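Local coordinates for D-2-hydroxyacid dehydrogensase protein (Ketogulonicigenium vulgare, PDB 4LSW), which probably catalyses the NAD(P)-dependent interconversion of D-2-hydroxy acids and the corresponding 2-oxo acids, at residues V26-L29 with F30-D33; K140-V143 with F144-A148; L277-P280 with H281-S284. All coordinates share one frame; numbering follows the deposited sequence.

All three contacts are short-range folds of the chain in the turns that begin or end a strand, but they belong to different parts of the enzyme. Contact 1 follows the edge strand 25-28 of the smaller sheet, whereas contacts 2 and 3 both reach the seven-stranded parallel sheet of the nucleotide-binding domain, one leading into strand 147-151 and the other leaving strand 276-278. The centres of contacts 1 and 2 are about 51 Å apart, on opposite sides of the chain's centre. Contact 3 lies nearer the middle, about 30 Å from contact 1 and 22 Å from contact 2, centre to centre, and it probably borders the active-site cleft.

Contact 1: V26-L29 with F30-D33; sequences VHRL and FEAD
Arg28 and Glu31 are joined by a salt bridge, with Arg28 NH1 2.9 Å from Glu31 OE2. OE2 lies close to the guanidinium plane and is met from its syn side but tilted out of the carboxylate plane, the two flat groups being turned 60° against each other; a single N-H carries the bridge. The two side chains run alongside one another in the same direction. From CG to NE the arginine is fully extended, and this carries its charged end out level with the glutamate's; on the way, Arg28 CD passes 3.4 Å from Glu31 OE2.

Beneath the salt bridge the backbone turns tightly. Glu31 N donates to Arg28 O at 3.1 Å, and Ala32 N donates to Leu29 O at 3.2 Å. These successive bonds from a residue to the one three places back are those of a 3-10 turn. The methyl group of Ala32 rests against the turn, its CB 3.5 Å from Leu29 O.

Packing is completed by Phe30, whose ring folds back over the arginine stem. With CG set between backbone N and carbonyl carbon (chi1 62°), the ring offers a face to Arg28 CB in a CH-pi contact, 4.1 Å from CB to the ring centroid.

The turn ends edge strand 25-28 and leads toward helix 35-42. Arg28 has a second acidic partner through NH2, Asp21 of helix 14-23; Phe30 also touches Gln8 of neighbouring strand 5-8, and Leu29 reaches Arg35 and Met38 of helix 35-42.

Contact 2: K140-V143 with F144-A148; sequences KRRV and FGRRA
Arg146 reaches back along the chain to Arg142, where its NH1 donates to the backbone O at 2.8 Å. The bond is nearly straight (171° at the hydrogen) and lies in both the carbonyl and the guanidinium plane. A bend at chi3 (65°) swings the guanidinium onto this oxygen, bringing Arg146 CD to 3.0 Å from Arg142 O as well. A leucine in place of Arg146 would probably leave the Arg142 carbonyl without this straight side-chain donor, and the turn without the tie that its backbone bond does not supply.

The backbone between them makes a type II beta turn from Val143 to Arg146, closed by Arg146 N donating to Val143 O at 3.3 Å. Gly145 takes the third position with a positive phi, a conformation that glycine adopts readily.

Arg142 lies obliquely across Phe144. Arg142 CD makes a CH-pi contact over the ring face, 3.9 Å from the centroid, and Arg142 NE comes 3.3 Å from Phe144 CE1. The guanidinium and ring planes are 25° apart, the two overlapping only toward the rim. A water fastens the pair further, accepting from Arg142 NH1 at 3.2 Å and donating to Phe144 O at 2.8 Å.

Arg141 brings its guanidinium almost parallel to that of Arg146; the proximity of like charge is probably eased by Glu226, which forms a salt bridge with Arg141 NH1. The turn leads into strand 147-151 of the parallel sheet, while Val143 points inward against Met112 and Leu113 of helix 101-116 and Phe200 of strand 200-203.

Contact 3: L277-P280 with H281-S284; sequences LLQP and HHAS
From Gln279 to His281 the chain bends in an inverse gamma turn centred on Pro280, marked by a weak bond of 2.9 Å from His281 N to Gln279 O. The side chains of Gln279 and His282 close over this bend: His282 NE2 donates to Gln279 OE1 at 2.8 Å, nearly straight at 169°. The oxygen lies at the edge of the imidazole, in its plane, whereas the ring approaches the amide from above its carbonyl plane. At its other end the amide is fixed by Gln279 NE2 donating to Leu278 O at 2.8 Å, and the two bonds together set its rotation.

Loops at the carboxyl ends of the parallel strands form the cofactor and substrate cleft in Rossmann-type dehydrogenases, and this segment follows edge strand 276-278. Here His281 ND1 hydrogen-bonds Glu263, consistent with the histidine-glutamate pair of the family's active site.

With chi1 at 74°, His282 folds its ring back toward the proline, which covers one ring face; Pro280 CD lies 3.8 Å from His282 CD2. Asp258 receives the backbone N-H groups of His282 and Ala283, and Leu107 of helix 101-116 touches the His282 side chain.

Contact 1: V26-L29 with F30-D33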
# COMPACT_ATOMS: atom_id res chain seq x y z
N VAL A 26 -9.64 6.58 -26.18
CA VAL A 26 -8.50 6.20 -25.35
C VAL A 26 -7.35 5.69 -26.19
O VAL A 26 -7.46 4.68 -26.89
CB VAL A 26 -8.90 5.12 -24.34
CG1 VAL A 26 -7.70 4.74 -23.46
CG2 VAL A 26 -10.07 5.59 -23.49
N HIS A 27 -6.23 6.40 -26.09
CA HIS A 27 -5.00 5.99 -26.75
C HIS A 27 -4.14 5.22 -25.75
O HIS A 27 -3.75 5.76 -24.71
CB HIS A 27 -4.28 7.21 -27.30
CG HIS A 27 -5.12 8.03 -28.23
ND1 HIS A 27 -5.39 7.63 -29.52
CD2 HIS A 27 -5.78 9.19 -28.04
CE1 HIS A 27 -6.17 8.53 -30.10
NE2 HIS A 27 -6.43 9.48 -29.22
N ARG A 28 -3.85 3.97 -26.07
CA ARG A 28 -3.09 3.09 -25.18
C ARG A 28 -1.61 3.16 -25.50
O ARG A 28 -1.15 2.47 -26.41
CB ARG A 28 -3.58 1.65 -25.30
CG ARG A 28 -5.07 1.50 -25.05
CD ARG A 28 -5.50 0.06 -25.17
NE ARG A 28 -6.94 -0.09 -24.99
CZ ARG A 28 -7.55 -1.25 -24.80
NH1 ARG A 28 -6.84 -2.38 -24.76
NH2 ARG A 28 -8.86 -1.29 -24.64
N LEU A 29 -0.87 3.97 -24.76
CA LEU A 29 0.54 4.14 -25.03
C LEU A 29 1.29 2.82 -24.79
O LEU A 29 2.31 2.54 -25.44
CB LEU A 29 1.12 5.27 -24.17
CG LEU A 29 2.52 5.75 -24.55
CD1 LEU A 29 2.53 6.19 -26.00
CD2 LEU A 29 2.97 6.89 -23.64
N PHE A 30 0.75 2.00 -23.90
CA PHE A 30 1.38 0.74 -23.52
C PHE A 30 1.17 -0.37 -24.55
O PHE A 30 1.64 -1.50 -24.37
CB PHE A 30 0.87 0.28 -22.15
CG PHE A 30 -0.62 0.02 -22.12
CD1 PHE A 30 -1.52 1.05 -21.86
CD2 PHE A 30 -1.12 -1.26 -22.32
CE1 PHE A 30 -2.88 0.81 -21.82
CE2 PHE A 30 -2.48 -1.51 -22.29
CZ PHE A 30 -3.36 -0.47 -22.03
N GLU A 31 0.44 -0.06 -25.62
CA GLU A 31 0.23 -1.01 -26.71
C GLU A 31 0.88 -0.53 -27.99
O GLU A 31 0.76 -1.17 -29.04
CB GLU A 31 -1.26 -1.23 -26.96
CG GLU A 31 -1.91 -2.24 -26.04
CD GLU A 31 -3.38 -2.45 -26.35
OE1 GLU A 31 -3.85 -2.02 -27.43
OE2 GLU A 31 -4.07 -3.06 -25.51
N ALA A 32 1.56 0.61 -27.92
CA ALA A 32 2.16 1.21 -29.11
C ALA A 32 3.48 0.55 -29.47
O ALA A 32 4.34 0.36 -28.61
CB ALA A 32 2.36 2.71 -28.89
N ASP A 33 3.65 0.23 -30.75
CA ASP A 33 4.90 -0.33 -31.25
C ASP A 33 6.00 0.72 -31.16
O ASP A 33 7.18 0.39 -31.00
CB ASP A 33 4.73 -0.75 -32.71
CG ASP A 33 4.51 0.43 -33.64
OD1 ASP A 33 3.93 1.43 -33.17
OD2 ASP A 33 4.92 0.36 -34.82

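Contact 2: K140-V143 with F144-A148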
# COMPACT_ATOMS: atom_id res chain seq x y z
N LYS A 140 0.94 -22.90 19.61
CA LYS A 140 1.38 -21.60 19.10
C LYS A 140 1.12 -20.49 20.13
O LYS A 140 0.98 -20.76 21.32
CB LYS A 140 0.74 -21.33 17.73
CG LYS A 140 1.10 -22.42 16.71
CD LYS A 140 2.58 -22.32 16.30
CE LYS A 140 3.05 -23.59 15.59
NZ LYS A 140 4.40 -23.42 15.00
N ARG A 141 1.09 -19.23 19.68
CA ARG A 141 1.08 -18.10 20.60
C ARG A 141 -0.18 -17.26 20.53
O ARG A 141 -0.64 -16.88 19.45
CB ARG A 141 2.30 -17.21 20.36
CG ARG A 141 3.64 -17.89 20.62
CD ARG A 141 3.78 -18.34 22.06
NE ARG A 141 3.62 -17.25 23.03
CZ ARG A 141 4.60 -16.45 23.45
NH1 ARG A 141 5.83 -16.59 22.98
NH2 ARG A 141 4.34 -15.49 24.33
N ARG A 142 -0.72 -16.96 21.71
CA ARG A 142 -1.90 -16.12 21.87
C ARG A 142 -1.76 -14.72 21.26
O ARG A 142 -0.68 -14.10 21.29
CB ARG A 142 -2.24 -16.00 23.35
CG ARG A 142 -3.39 -15.03 23.64
CD ARG A 142 -3.73 -14.98 25.12
NE ARG A 142 -4.15 -16.28 25.65
CZ ARG A 142 -4.48 -16.48 26.92
NH1 ARG A 142 -4.43 -15.46 27.79
NH2 ARG A 142 -4.85 -17.68 27.33
N VAL A 143 -2.86 -14.23 20.71
CA VAL A 143 -2.94 -12.84 20.28
C VAL A 143 -3.71 -11.95 21.28
O VAL A 143 -3.18 -10.94 21.74
CB VAL A 143 -3.55 -12.71 18.86
CG1 VAL A 143 -3.86 -11.25 18.53
CG2 VAL A 143 -2.61 -13.30 17.83
N PHE A 144 -4.95 -12.33 21.61
CA PHE A 144 -5.82 -11.43 22.35
C PHE A 144 -5.24 -11.00 23.69
O PHE A 144 -4.55 -11.77 24.36
CB PHE A 144 -7.23 -12.03 22.56
CG PHE A 144 -7.33 -13.00 23.72
CD1 PHE A 144 -7.00 -14.33 23.55
CD2 PHE A 144 -7.73 -12.56 24.98
CE1 PHE A 144 -7.07 -15.23 24.62
CE2 PHE A 144 -7.81 -13.45 26.05
CZ PHE A 144 -7.47 -14.78 25.86
N GLY A 145 -5.52 -9.76 24.07
CA GLY A 145 -5.11 -9.23 25.36
C GLY A 145 -3.65 -8.83 25.46
O GLY A 145 -3.23 -8.29 26.49
N ARG A 146 -2.87 -9.08 24.41
CA ARG A 146 -1.44 -8.79 24.44
C ARG A 146 -1.18 -7.38 23.93
O ARG A 146 -2.12 -6.60 23.72
CB ARG A 146 -0.67 -9.87 23.68
CG ARG A 146 -0.84 -11.28 24.32
CD ARG A 146 -0.01 -12.34 23.63
NE ARG A 146 1.42 -12.11 23.78
CZ ARG A 146 2.35 -12.67 23.01
NH1 ARG A 146 2.00 -13.49 22.03
NH2 ARG A 146 3.63 -12.40 23.22
N ARG A 147 0.09 -7.02 23.75
CA ARG A 147 0.44 -5.63 23.47
C ARG A 147 0.75 -5.42 22.00
O ARG A 147 1.54 -6.16 21.41
CB ARG A 147 1.65 -5.24 24.33
CG ARG A 147 1.43 -5.42 25.84
CD ARG A 147 2.76 -5.37 26.58
NE ARG A 147 3.69 -6.38 26.07
CZ ARG A 147 4.97 -6.46 26.41
NH1 ARG A 147 5.50 -5.59 27.26
NH2 ARG A 147 5.73 -7.42 25.89
N ALA A 148 0.13 -4.40 21.40
CA ALA A 148 0.34 -4.10 19.99
C ALA A 148 0.67 -2.63 19.80
O ALA A 148 0.08 -1.77 20.44
CB ALA A 148 -0.91 -4.48 19.18
O HOH W 1 -4.06 -12.36 27.05

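Contact 3: L277-P280 with H281-S284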
# COMPACT_ATOMS: atom_id res chain seq x y z
N LEU A 277 6.00 -14.89 7.33
CA LEU A 277 4.81 -15.06 6.50
C LEU A 277 4.91 -14.15 5.28
O LEU A 277 5.00 -12.93 5.41
CB LEU A 277 3.55 -14.70 7.29
CG LEU A 277 2.25 -14.85 6.50
CD1 LEU A 277 1.96 -16.31 6.37
CD2 LEU A 277 1.09 -14.13 7.20
N LEU A 278 4.89 -14.74 4.08
CA LEU A 278 4.98 -13.97 2.85
C LEU A 278 3.59 -13.75 2.24
O LEU A 278 2.80 -14.69 2.15
CB LEU A 278 5.85 -14.72 1.84
CG LEU A 278 7.26 -15.12 2.26
CD1 LEU A 278 7.83 -16.13 1.25
CD2 LEU A 278 8.14 -13.89 2.35
N GLN A 279 3.30 -12.53 1.80
CA GLN A 279 2.09 -12.24 1.02
C GLN A 279 2.43 -11.37 -0.20
O GLN A 279 3.28 -10.47 -0.11
CB GLN A 279 1.03 -11.54 1.88
CG GLN A 279 0.55 -12.35 3.07
CD GLN A 279 -0.47 -13.43 2.70
OE1 GLN A 279 -1.67 -13.15 2.57
NE2 GLN A 279 -0.01 -14.66 2.54
N PRO A 280 1.78 -11.64 -1.34
CA PRO A 280 2.17 -11.00 -2.61
C PRO A 280 1.58 -9.60 -2.85
O PRO A 280 0.94 -9.36 -3.88
CB PRO A 280 1.65 -11.99 -3.66
CG PRO A 280 0.39 -12.52 -3.02
CD PRO A 280 0.75 -12.67 -1.55
N HIS A 281 1.85 -8.68 -1.93
CA HIS A 281 1.31 -7.32 -1.99
C HIS A 281 -0.15 -7.27 -2.41
O HIS A 281 -0.51 -6.63 -3.41
CB HIS A 281 2.18 -6.39 -2.84
CG HIS A 281 2.06 -4.95 -2.44
ND1 HIS A 281 2.99 -3.99 -2.80
CD2 HIS A 281 1.14 -4.31 -1.69
CE1 HIS A 281 2.63 -2.82 -2.30
NE2 HIS A 281 1.51 -2.99 -1.62
N HIS A 282 -0.99 -7.92 -1.62
CA HIS A 282 -2.41 -7.93 -1.92
C HIS A 282 -3.28 -7.40 -0.78
O HIS A 282 -4.46 -7.74 -0.71
CB HIS A 282 -2.90 -9.32 -2.39
CG HIS A 282 -3.00 -10.34 -1.29
ND1 HIS A 282 -4.02 -11.27 -1.24
CD2 HIS A 282 -2.20 -10.60 -0.23
CE1 HIS A 282 -3.85 -12.05 -0.18
NE2 HIS A 282 -2.75 -11.67 0.44
N ALA A 283 -2.72 -6.56 0.08
CA ALA A 283 -3.54 -5.94 1.13
C ALA A 283 -4.79 -5.22 0.60
O ALA A 283 -5.85 -5.26 1.23
CB ALA A 283 -2.72 -4.98 1.99
N SER A 284 -4.69 -4.60 -0.57
CA SER A 284 -5.86 -3.94 -1.17
C SER A 284 -6.55 -4.84 -2.20
O SER A 284 -7.46 -4.40 -2.90
CB SER A 284 -5.47 -2.62 -1.82
OG SER A 284 -4.68 -2.84 -2.97